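Local coordinates for anthranilate synthase component I (Streptococcus pneumoniae serotype 4, PDB 5KCK), which is an enzyme component with a mixed helix-and-sheet fold built on antiparallel sheets, and pairs here with a second copy of itself, at residues D228-L233 / L242-F247; V141-D144 / E149-Q152; G195-A200 / A425-D430. All coordinates share one frame; numbering follows the deposited sequence.

Interaction 1: D228-L233 / L242-F247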
loop_
_atom_site.group_PDB
_atom_site.type_symbol
_atom_site.label_atom_id
_atom_site.label_comp_id
_atom_site.label_asym_id
_atom_site.label_seq_id
_atom_site.Cartn_x
_atom_site.Cartn_y
_atom_site.Cartn_z
ATOM N N ASP A 228 -4.005 -4.356 -20.639
ATOM C CA ASP A 228 -4.302 -3.029 -20.108
ATOM C C ASP A 228 -5.615 -3.023 -19.343
ATOM O O ASP A 228 -5.761 -2.272 -18.370
ATOM C CB ASP A 228 -4.338 -1.983 -21.225
ATOM C CG ASP A 228 -2.950 -1.627 -21.739
ATOM O OD1 ASP A 228 -1.945 -2.029 -21.105
ATOM O OD2 ASP A 228 -2.867 -0.930 -22.773
ATOM N N PHE A 229 -6.579 -3.845 -19.762
ATOM C CA PHE A 229 -7.783 -4.024 -18.958
ATOM C C PHE A 229 -7.434 -4.558 -17.572
ATOM O O PHE A 229 -7.943 -4.058 -16.559
ATOM C CB PHE A 229 -8.760 -4.954 -19.677
ATOM C CG PHE A 229 -9.990 -5.278 -18.876
ATOM C CD1 PHE A 229 -11.070 -4.413 -18.862
ATOM C CD2 PHE A 229 -10.067 -6.448 -18.146
ATOM C CE1 PHE A 229 -12.202 -4.710 -18.125
ATOM C CE2 PHE A 229 -11.201 -6.753 -17.408
ATOM C CZ PHE A 229 -12.265 -5.883 -17.398
ATOM N N TYR A 230 -6.539 -5.553 -17.503
ATOM C CA TYR A 230 -6.099 -6.052 -16.200
ATOM C C TYR A 230 -5.434 -4.951 -15.384
ATOM O O TYR A 230 -5.721 -4.802 -14.191
ATOM C CB TYR A 230 -5.152 -7.245 -16.360
ATOM C CG TYR A 230 -4.720 -7.824 -15.020
ATOM C CD1 TYR A 230 -5.628 -8.499 -14.214
ATOM C CD2 TYR A 230 -3.418 -7.677 -14.552
ATOM C CE1 TYR A 230 -5.256 -9.019 -12.979
ATOM C CE2 TYR A 230 -3.033 -8.191 -13.315
ATOM C CZ TYR A 230 -3.960 -8.865 -12.534
ATOM O OH TYR A 230 -3.603 -9.386 -11.309
ATOM N N ARG A 231 -4.555 -4.155 -16.013
ATOM C CA ARG A 231 -3.893 -3.072 -15.288
ATOM C C ARG A 231 -4.910 -2.105 -14.701
ATOM O O ARG A 231 -4.735 -1.606 -13.581
ATOM C CB ARG A 231 -2.919 -2.325 -16.207
ATOM C CG ARG A 231 -1.740 -3.165 -16.697
ATOM C CD ARG A 231 -0.942 -2.392 -17.757
ATOM N NE ARG A 231 -0.429 -1.139 -17.212
ATOM C CZ ARG A 231 0.089 -0.155 -17.940
ATOM N NH1 ARG A 231 0.161 -0.258 -19.264
ATOM N NH2 ARG A 231 0.523 0.940 -17.338
ATOM N N ASN A 232 -5.984 -1.830 -15.437
ATOM C CA ASN A 232 -6.997 -0.932 -14.902
ATOM C C ASN A 232 -7.852 -1.634 -13.858
ATOM O O ASN A 232 -8.263 -1.016 -12.868
ATOM C CB ASN A 232 -7.873 -0.383 -16.024
ATOM C CG ASN A 232 -8.770 0.747 -15.548
ATOM O OD1 ASN A 232 -8.285 1.782 -15.074
ATOM N ND2 ASN A 232 -10.080 0.551 -15.653
ATOM N N LEU A 233 -8.105 -2.928 -14.062
ATOM C CA LEU A 233 -8.943 -3.689 -13.143
ATOM C C LEU A 233 -8.341 -3.728 -11.745
ATOM O O LEU A 233 -9.052 -3.550 -10.748
ATOM C CB LEU A 233 -9.140 -5.109 -13.680
ATOM C CG LEU A 233 -10.105 -5.993 -12.883
ATOM C CD1 LEU A 233 -11.525 -5.431 -12.949
ATOM C CD2 LEU A 233 -10.063 -7.431 -13.378
ATOM N N LEU A 242 -6.864 -11.231 -7.657
ATOM C CA LEU A 242 -6.712 -10.673 -8.990
ATOM C C LEU A 242 -5.865 -11.638 -9.802
ATOM O O LEU A 242 -4.924 -12.241 -9.272
ATOM C CB LEU A 242 -6.065 -9.292 -8.939
ATOM C CG LEU A 242 -6.963 -8.186 -8.398
ATOM C CD1 LEU A 242 -6.110 -7.109 -7.751
ATOM C CD2 LEU A 242 -7.774 -7.608 -9.529
ATOM N N TYR A 243 -6.205 -11.805 -11.078
ATOM C CA TYR A 243 -5.502 -12.804 -11.868
ATOM C C TYR A 243 -5.639 -12.498 -13.351
ATOM O O TYR A 243 -6.712 -12.111 -13.833
ATOM C CB TYR A 243 -6.005 -14.226 -11.558
ATOM C CG TYR A 243 -7.492 -14.313 -11.352
ATOM C CD1 TYR A 243 -8.349 -14.512 -12.432
ATOM C CD2 TYR A 243 -8.049 -14.184 -10.082
ATOM C CE1 TYR A 243 -9.714 -14.590 -12.259
ATOM C CE2 TYR A 243 -9.429 -14.257 -9.896
ATOM C CZ TYR A 243 -10.254 -14.460 -10.993
ATOM O OH TYR A 243 -11.622 -14.529 -10.833
ATOM N N PHE A 244 -4.523 -12.651 -14.053
ATOM C CA PHE A 244 -4.457 -12.617 -15.506
ATOM C C PHE A 244 -3.757 -13.909 -15.922
ATOM O O PHE A 244 -2.553 -14.063 -15.695
ATOM C CB PHE A 244 -3.702 -11.367 -15.985
ATOM C CG PHE A 244 -3.637 -11.213 -17.483
ATOM C CD1 PHE A 244 -4.608 -10.489 -18.165
ATOM C CD2 PHE A 244 -2.591 -11.765 -18.206
ATOM C CE1 PHE A 244 -4.548 -10.330 -19.558
ATOM C CE2 PHE A 244 -2.517 -11.611 -19.602
ATOM C CZ PHE A 244 -3.503 -10.902 -20.277
ATOM N N TYR A 245 -4.509 -14.859 -16.480
ATOM C CA TYR A 245 -3.966 -16.141 -16.925
ATOM C C TYR A 245 -3.933 -16.170 -18.445
ATOM O O TYR A 245 -4.980 -16.058 -19.086
ATOM C CB TYR A 245 -4.803 -17.322 -16.433
ATOM C CG TYR A 245 -4.792 -17.604 -14.948
ATOM C CD1 TYR A 245 -4.022 -16.855 -14.067
ATOM C CD2 TYR A 245 -5.557 -18.651 -14.428
ATOM C CE1 TYR A 245 -4.025 -17.131 -12.699
ATOM C CE2 TYR A 245 -5.564 -18.941 -13.073
ATOM C CZ TYR A 245 -4.806 -18.175 -12.213
ATOM O OH TYR A 245 -4.823 -18.469 -10.867
ATOM N N ASP A 246 -2.749 -16.358 -19.020
ATOM C CA ASP A 246 -2.610 -16.468 -20.470
ATOM C C ASP A 246 -2.410 -17.937 -20.826
ATOM O O ASP A 246 -1.320 -18.483 -20.654
ATOM C CB ASP A 246 -1.456 -15.620 -20.993
ATOM C CG ASP A 246 -1.423 -15.573 -22.520
ATOM O OD1 ASP A 246 -2.248 -16.262 -23.161
ATOM O OD2 ASP A 246 -0.573 -14.854 -23.086
ATOM N N PHE A 247 -3.455 -18.565 -21.358
ATOM C CA PHE A 247 -3.358 -19.945 -21.800
ATOM C C PHE A 247 -3.004 -20.054 -23.276
ATOM O O PHE A 247 -3.021 -21.157 -23.827
ATOM C CB PHE A 247 -4.663 -20.694 -21.498
ATOM C CG PHE A 247 -4.909 -20.923 -20.025
ATOM C CD1 PHE A 247 -4.291 -21.969 -19.360
ATOM C CD2 PHE A 247 -5.759 -20.096 -19.309
ATOM C CE1 PHE A 247 -4.511 -22.184 -18.010
ATOM C CE2 PHE A 247 -5.989 -20.311 -17.955
ATOM C CZ PHE A 247 -5.356 -21.356 -17.307
#
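Tyr230 carries most of this contact, laying its ring along the backbone of strand 242-246 from helix 226-236. The ring leaves the helix toward the strand because chi1 (-178°) sets CG opposite the backbone N, and it runs over three consecutive residues.

The aromatic contacts come first. Phe244 CB sits over the centre of one face of the Tyr230 ring, 3.8 Å from its centroid, and makes a CH-pi contact. The two rings themselves meet obliquely, with centroids 5.8 Å apart and planes at 50°, while Tyr230 CB rests on Phe244 CD1 at 3.8 Å. At the edge of the tyrosine ring, CE1 comes 3.5 Å from Tyr243 N, so the strand backbone passes close to the ring rim.

The contacts of Leu242 lie at the start of the strand. Tyr230 OH reaches Leu242 CB at 3.4 Å, a van der Waals touch, and the aliphatic pair is Leu233 CG with Leu242 CD2 at 4.4 Å. The axes of the two segments come within 9.4 Å at their closest, a gap that a tyrosine ring and leucine branches can fill.

No hydrogen bond joins the two segments. The buried phenol oxygen of Tyr230 finds its partner across the dimer interface, bonding to Glu30 of the second subunit; tyrosine thus supplies both an apolar ring and a polar end. A strand of that subunit also pairs antiparallel with residues 242-245, extending the sheet, while Ile253 of strand 250-254 adds to the packing on Tyr230 and Phe244.

The helix segment runs nearly antiparallel, at 169°, to the strand that follows it in the chain and packs on one face of an antiparallel sheet, a helix-on-sheet layer within an alpha+beta fold.

Interaction 2: V141-D144 / E149-Q152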
loop_
_atom_site.group_PDB
_atom_site.type_symbol
_atom_site.label_atom_id
_atom_site.label_comp_id
_atom_site.label_asym_id
_atom_site.label_seq_id
_atom_site.Cartn_x
_atom_site.Cartn_y
_atom_site.Cartn_z
ATOM N N VAL A 141 12.831 -13.765 -6.652
ATOM C CA VAL A 141 12.897 -14.372 -7.976
ATOM C C VAL A 141 13.452 -15.775 -7.803
ATOM O O VAL A 141 14.599 -15.940 -7.371
ATOM C CB VAL A 141 13.757 -13.540 -8.938
ATOM C CG1 VAL A 141 13.691 -14.123 -10.349
ATOM C CG2 VAL A 141 13.294 -12.082 -8.932
ATOM N N ILE A 142 12.655 -16.786 -8.149
ATOM C CA ILE A 142 12.922 -18.170 -7.759
ATOM C C ILE A 142 13.075 -19.038 -9.001
ATOM O O ILE A 142 12.252 -18.972 -9.918
ATOM C CB ILE A 142 11.801 -18.731 -6.864
ATOM C CG1 ILE A 142 11.555 -17.820 -5.649
ATOM C CG2 ILE A 142 12.116 -20.177 -6.459
ATOM C CD1 ILE A 142 12.552 -17.987 -4.541
ATOM N N GLU A 143 14.118 -19.866 -9.013
ATOM C CA GLU A 143 14.243 -20.982 -9.938
ATOM C C GLU A 143 14.470 -22.226 -9.097
ATOM O O GLU A 143 15.429 -22.274 -8.323
ATOM C CB GLU A 143 15.400 -20.768 -10.926
ATOM C CG GLU A 143 15.187 -19.625 -11.912
ATOM C CD GLU A 143 14.155 -19.953 -12.999
ATOM O OE1 GLU A 143 13.882 -21.155 -13.232
ATOM O OE2 GLU A 143 13.624 -19.009 -13.628
ATOM N N ASP A 144 13.594 -23.221 -9.242
ATOM C CA ASP A 144 13.585 -24.396 -8.378
ATOM C C ASP A 144 13.640 -25.660 -9.231
ATOM O O ASP A 144 13.392 -25.624 -10.438
ATOM C CB ASP A 144 12.334 -24.394 -7.492
ATOM C CG ASP A 144 12.527 -25.159 -6.203
ATOM O OD1 ASP A 144 12.999 -26.315 -6.263
ATOM O OD2 ASP A 144 12.201 -24.603 -5.129
ATOM N N GLU A 149 14.341 -31.879 -11.560
ATOM C CA GLU A 149 15.651 -32.285 -11.034
ATOM C C GLU A 149 16.801 -31.566 -11.746
ATOM O O GLU A 149 17.895 -32.115 -11.882
ATOM C CB GLU A 149 15.841 -33.805 -11.101
ATOM C CG GLU A 149 14.613 -34.602 -10.668
ATOM C CD GLU A 149 14.278 -34.441 -9.195
ATOM O OE1 GLU A 149 15.213 -34.405 -8.369
ATOM O OE2 GLU A 149 13.074 -34.352 -8.864
ATOM N N ARG A 150 16.554 -30.335 -12.200
ATOM C CA ARG A 150 17.589 -29.484 -12.779
ATOM C C ARG A 150 18.797 -29.379 -11.855
ATOM O O ARG A 150 18.668 -29.346 -10.630
ATOM C CB ARG A 150 17.038 -28.072 -13.022
ATOM C CG ARG A 150 16.206 -27.898 -14.269
ATOM C CD ARG A 150 15.894 -26.419 -14.535
ATOM N NE ARG A 150 14.976 -25.804 -13.577
ATOM C CZ ARG A 150 14.719 -24.495 -13.527
ATOM N NH1 ARG A 150 15.315 -23.667 -14.378
ATOM N NH2 ARG A 150 13.866 -24.010 -12.627
ATOM N N SER A 151 19.980 -29.280 -12.452
ATOM C CA SER A 151 21.170 -29.003 -11.665
ATOM C C SER A 151 21.145 -27.570 -11.133
ATOM O O SER A 151 20.450 -26.692 -11.654
ATOM C CB SER A 151 22.431 -29.205 -12.496
ATOM O OG SER A 151 22.709 -28.048 -13.265
ATOM N N GLN A 152 21.941 -27.341 -10.085
ATOM C CA GLN A 152 22.112 -25.993 -9.555
ATOM C C GLN A 152 22.689 -25.052 -10.606
ATOM O O GLN A 152 22.372 -23.855 -10.609
ATOM C CB GLN A 152 23.007 -26.035 -8.316
ATOM C CG GLN A 152 23.183 -24.702 -7.605
ATOM C CD GLN A 152 21.943 -24.263 -6.843
ATOM O OE1 GLN A 152 21.190 -25.086 -6.311
ATOM N NE2 GLN A 152 21.725 -22.952 -6.788
#
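Arg150 ties the loop that follows strand 138-144 back to the end of that strand, in a strand-loop-helix connection whose next element, helix 152-166, is N-capped by Ser151. Arginine suits the place because its guanidinium can serve several acceptors at once.

Its terminal nitrogens both grip one oxygen of Glu143. NH2 donates to Glu143 OE1 at 2.9 Å, nearly along the C-O axis, whereas NH1 donates to the same OE1 at 3.1 Å from above the carboxylate plane. OE1 lies in the guanidinium plane, yet the carboxylate is turned 84° against it, so this is an end-on salt bridge to a single atom and not a flat pairing of two oxygens. Glu143 bends at its second torsion (chi2 -73°) and Arg150 at its third, and these bends bring the groups together. Ser128 OG also bonds to Glu143 OE1, so NH1, NH2 and the serine hydroxyl all meet that one buried oxygen; the nearby positive charge would be expected to favour the ionised carboxylate.

The remaining guanidinium nitrogen is occupied too: Arg150 NE forms a salt bridge with Glu127. Asp144 also bonds through its backbone to Glu127, just before strand 128-133, while a strand of the second subunit pairs antiparallel with residues 141-144 and continues the sheet.

NH2 has a second acceptor at the strand's end, the carbonyl of Asp144: Arg150 NH2 donates to Asp144 O at 2.8 Å, with NH2 lying 25° out of the carbonyl plane.

Interaction 3: G195-A200 / A425-D430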
loop_
_atom_site.group_PDB
_atom_site.type_symbol
_atom_site.label_atom_id
_atom_site.label_comp_id
_atom_site.label_asym_id
_atom_site.label_seq_id
_atom_site.Cartn_x
_atom_site.Cartn_y
_atom_site.Cartn_z
ATOM N N GLY A 195 -38.544 -15.780 -18.016
ATOM C CA GLY A 195 -39.274 -17.038 -17.967
ATOM C C GLY A 195 -38.546 -18.117 -17.184
ATOM O O GLY A 195 -39.177 -18.929 -16.503
HETATM N N MSE A 196 -37.218 -18.155 -17.277
HETATM C CA MSE A 196 -36.427 -19.101 -16.485
HETATM C C MSE A 196 -36.558 -18.810 -14.997
HETATM O O MSE A 196 -36.754 -19.723 -14.202
HETATM C CB MSE A 196 -34.948 -19.060 -16.864
HETATM C CG MSE A 196 -34.629 -19.416 -18.296
HETATM SE SE MSE A 196 -32.745 -19.038 -18.665
HETATM C CE MSE A 196 -32.743 -19.352 -20.589
ATOM N N VAL A 197 -36.420 -17.531 -14.631
ATOM C CA VAL A 197 -36.642 -17.113 -13.249
ATOM C C VAL A 197 -38.015 -17.573 -12.776
ATOM O O VAL A 197 -38.163 -18.124 -11.678
ATOM C CB VAL A 197 -36.489 -15.588 -13.114
ATOM C CG1 VAL A 197 -36.865 -15.139 -11.702
ATOM C CG2 VAL A 197 -35.073 -15.164 -13.468
ATOM N N GLU A 198 -39.036 -17.369 -13.614
ATOM C CA GLU A 198 -40.395 -17.766 -13.256
ATOM C C GLU A 198 -40.487 -19.270 -13.023
ATOM O O GLU A 198 -41.097 -19.723 -12.049
ATOM C CB GLU A 198 -41.369 -17.326 -14.354
ATOM C CG GLU A 198 -42.752 -17.964 -14.262
ATOM C CD GLU A 198 -43.020 -18.986 -15.365
ATOM O OE1 GLU A 198 -42.299 -18.973 -16.389
ATOM O OE2 GLU A 198 -43.957 -19.802 -15.208
ATOM N N THR A 199 -39.890 -20.057 -13.921
ATOM C CA THR A 199 -39.911 -21.509 -13.785
ATOM C C THR A 199 -39.245 -21.946 -12.486
ATOM O O THR A 199 -39.790 -22.766 -11.737
ATOM C CB THR A 199 -39.218 -22.144 -14.993
ATOM O OG1 THR A 199 -39.862 -21.703 -16.194
ATOM C CG2 THR A 199 -39.276 -23.654 -14.923
ATOM N N ALA A 200 -38.064 -21.392 -12.199
ATOM C CA ALA A 200 -37.371 -21.713 -10.957
ATOM C C ALA A 200 -38.164 -21.240 -9.746
ATOM O O ALA A 200 -38.266 -21.960 -8.744
ATOM C CB ALA A 200 -35.970 -21.095 -10.957
ATOM N N ALA A 425 -27.991 -14.758 -10.260
ATOM C CA ALA A 425 -28.838 -14.191 -9.224
ATOM C C ALA A 425 -29.506 -15.320 -8.459
ATOM O O ALA A 425 -29.959 -16.300 -9.055
ATOM C CB ALA A 425 -29.890 -13.249 -9.805
ATOM N N GLY A 426 -29.543 -15.185 -7.139
ATOM C CA GLY A 426 -30.206 -16.168 -6.313
ATOM C C GLY A 426 -31.711 -16.022 -6.378
ATOM O O GLY A 426 -32.274 -15.051 -5.859
ATOM N N ILE A 427 -32.371 -16.977 -7.023
ATOM C CA ILE A 427 -33.825 -16.962 -7.118
ATOM C C ILE A 427 -34.406 -17.593 -5.863
ATOM O O ILE A 427 -33.974 -18.673 -5.437
ATOM C CB ILE A 427 -34.298 -17.699 -8.378
ATOM C CG1 ILE A 427 -33.526 -17.212 -9.608
ATOM C CG2 ILE A 427 -35.814 -17.546 -8.545
ATOM C CD1 ILE A 427 -33.498 -15.694 -9.768
ATOM N N VAL A 428 -35.376 -16.909 -5.259
ATOM C CA VAL A 428 -36.075 -17.416 -4.086
ATOM C C VAL A 428 -37.574 -17.331 -4.339
ATOM O O VAL A 428 -38.013 -17.000 -5.446
ATOM C CB VAL A 428 -35.677 -16.648 -2.813
ATOM C CG1 VAL A 428 -34.313 -17.089 -2.346
ATOM C CG2 VAL A 428 -35.704 -15.145 -3.065
ATOM N N TYR A 429 -38.371 -17.618 -3.308
ATOM C CA TYR A 429 -39.802 -17.801 -3.521
ATOM C C TYR A 429 -40.503 -16.498 -3.894
ATOM O O TYR A 429 -41.506 -16.526 -4.616
ATOM C CB TYR A 429 -40.435 -18.427 -2.279
ATOM C CG TYR A 429 -40.625 -17.486 -1.111
ATOM C CD1 TYR A 429 -39.622 -17.302 -0.170
ATOM C CD2 TYR A 429 -41.822 -16.795 -0.940
ATOM C CE1 TYR A 429 -39.800 -16.449 0.905
ATOM C CE2 TYR A 429 -42.007 -15.939 0.127
ATOM C CZ TYR A 429 -40.996 -15.771 1.048
ATOM O OH TYR A 429 -41.187 -14.919 2.113
ATOM N N ASP A 430 -40.002 -15.352 -3.426
ATOM C CA ASP A 430 -40.602 -14.057 -3.727
ATOM C C ASP A 430 -39.750 -13.228 -4.689
ATOM O O ASP A 430 -39.747 -11.997 -4.616
ATOM C CB ASP A 430 -40.870 -13.278 -2.437
ATOM C CG ASP A 430 -39.611 -13.035 -1.618
ATOM O OD1 ASP A 430 -38.627 -13.792 -1.779
ATOM O OD2 ASP A 430 -39.616 -12.087 -0.797
#
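Gly195 O, on helix 190-205, is held by two donors from one residue: Thr199 N at 2.9 Å, the ordinary helical bond, and Thr199 OG1, also at 2.9 Å. They reach the oxygen from opposite faces of its carbonyl plane. A threonine in mid-helix can thus turn its hydroxyl back on the preceding turn, needing no partner from the strand.

The side chains with which the helix meets Ile427 are apolar, Val197 and Ala200, which lie three residues apart. Val197 and Ile427 cross at about a right angle: Ile427 CD1 lies 3.9 Å from Val197 CG1 and 4.1 Å from Val197 CG2, so one methyl touches both branches of the valine.

This is a helix packed on a sheet face, for strand 418-427 pairs antiparallel with strand 211-221, which follows the helix in the chain. Leu214 of that strand touches both Ala200 and Ile427, and helix 433-446 closes in beside them, placing Ala433 on Val197 and Glu436 on Ile427.

The other branch of Ile427 reaches Ala200 and also touches Val197. Its chi1 (-49°) sets CG1 beside the backbone N and swings CG2 to the far side, where Ile427 CG2 faces Ala200 CB at 4.3 Å and comes 4.0 Å from Val197 O; alanine, with a single methyl, lets the isoleucine branch approach the helix.

Interactions 1 and 3 reach the same seven-stranded sheet at places whose centres lie about 33 Å apart, and in each a helix rests on a strand through apolar side chains. Residues 228-233 and 242-247 fall in the chain between the two segments of interaction 3. Interaction 2 belongs to a separate three-stranded sheet, earlier in the sequence; it is about 27 Å from interaction 1 and about 53 Å from interaction 3, centre to centre, and lies across the chain's centre from the latter. Interactions 1 and 2 share a different link: both border the second subunit, whose strands prolong both sheets, whereas interaction 3 touches no other chain of the assembly.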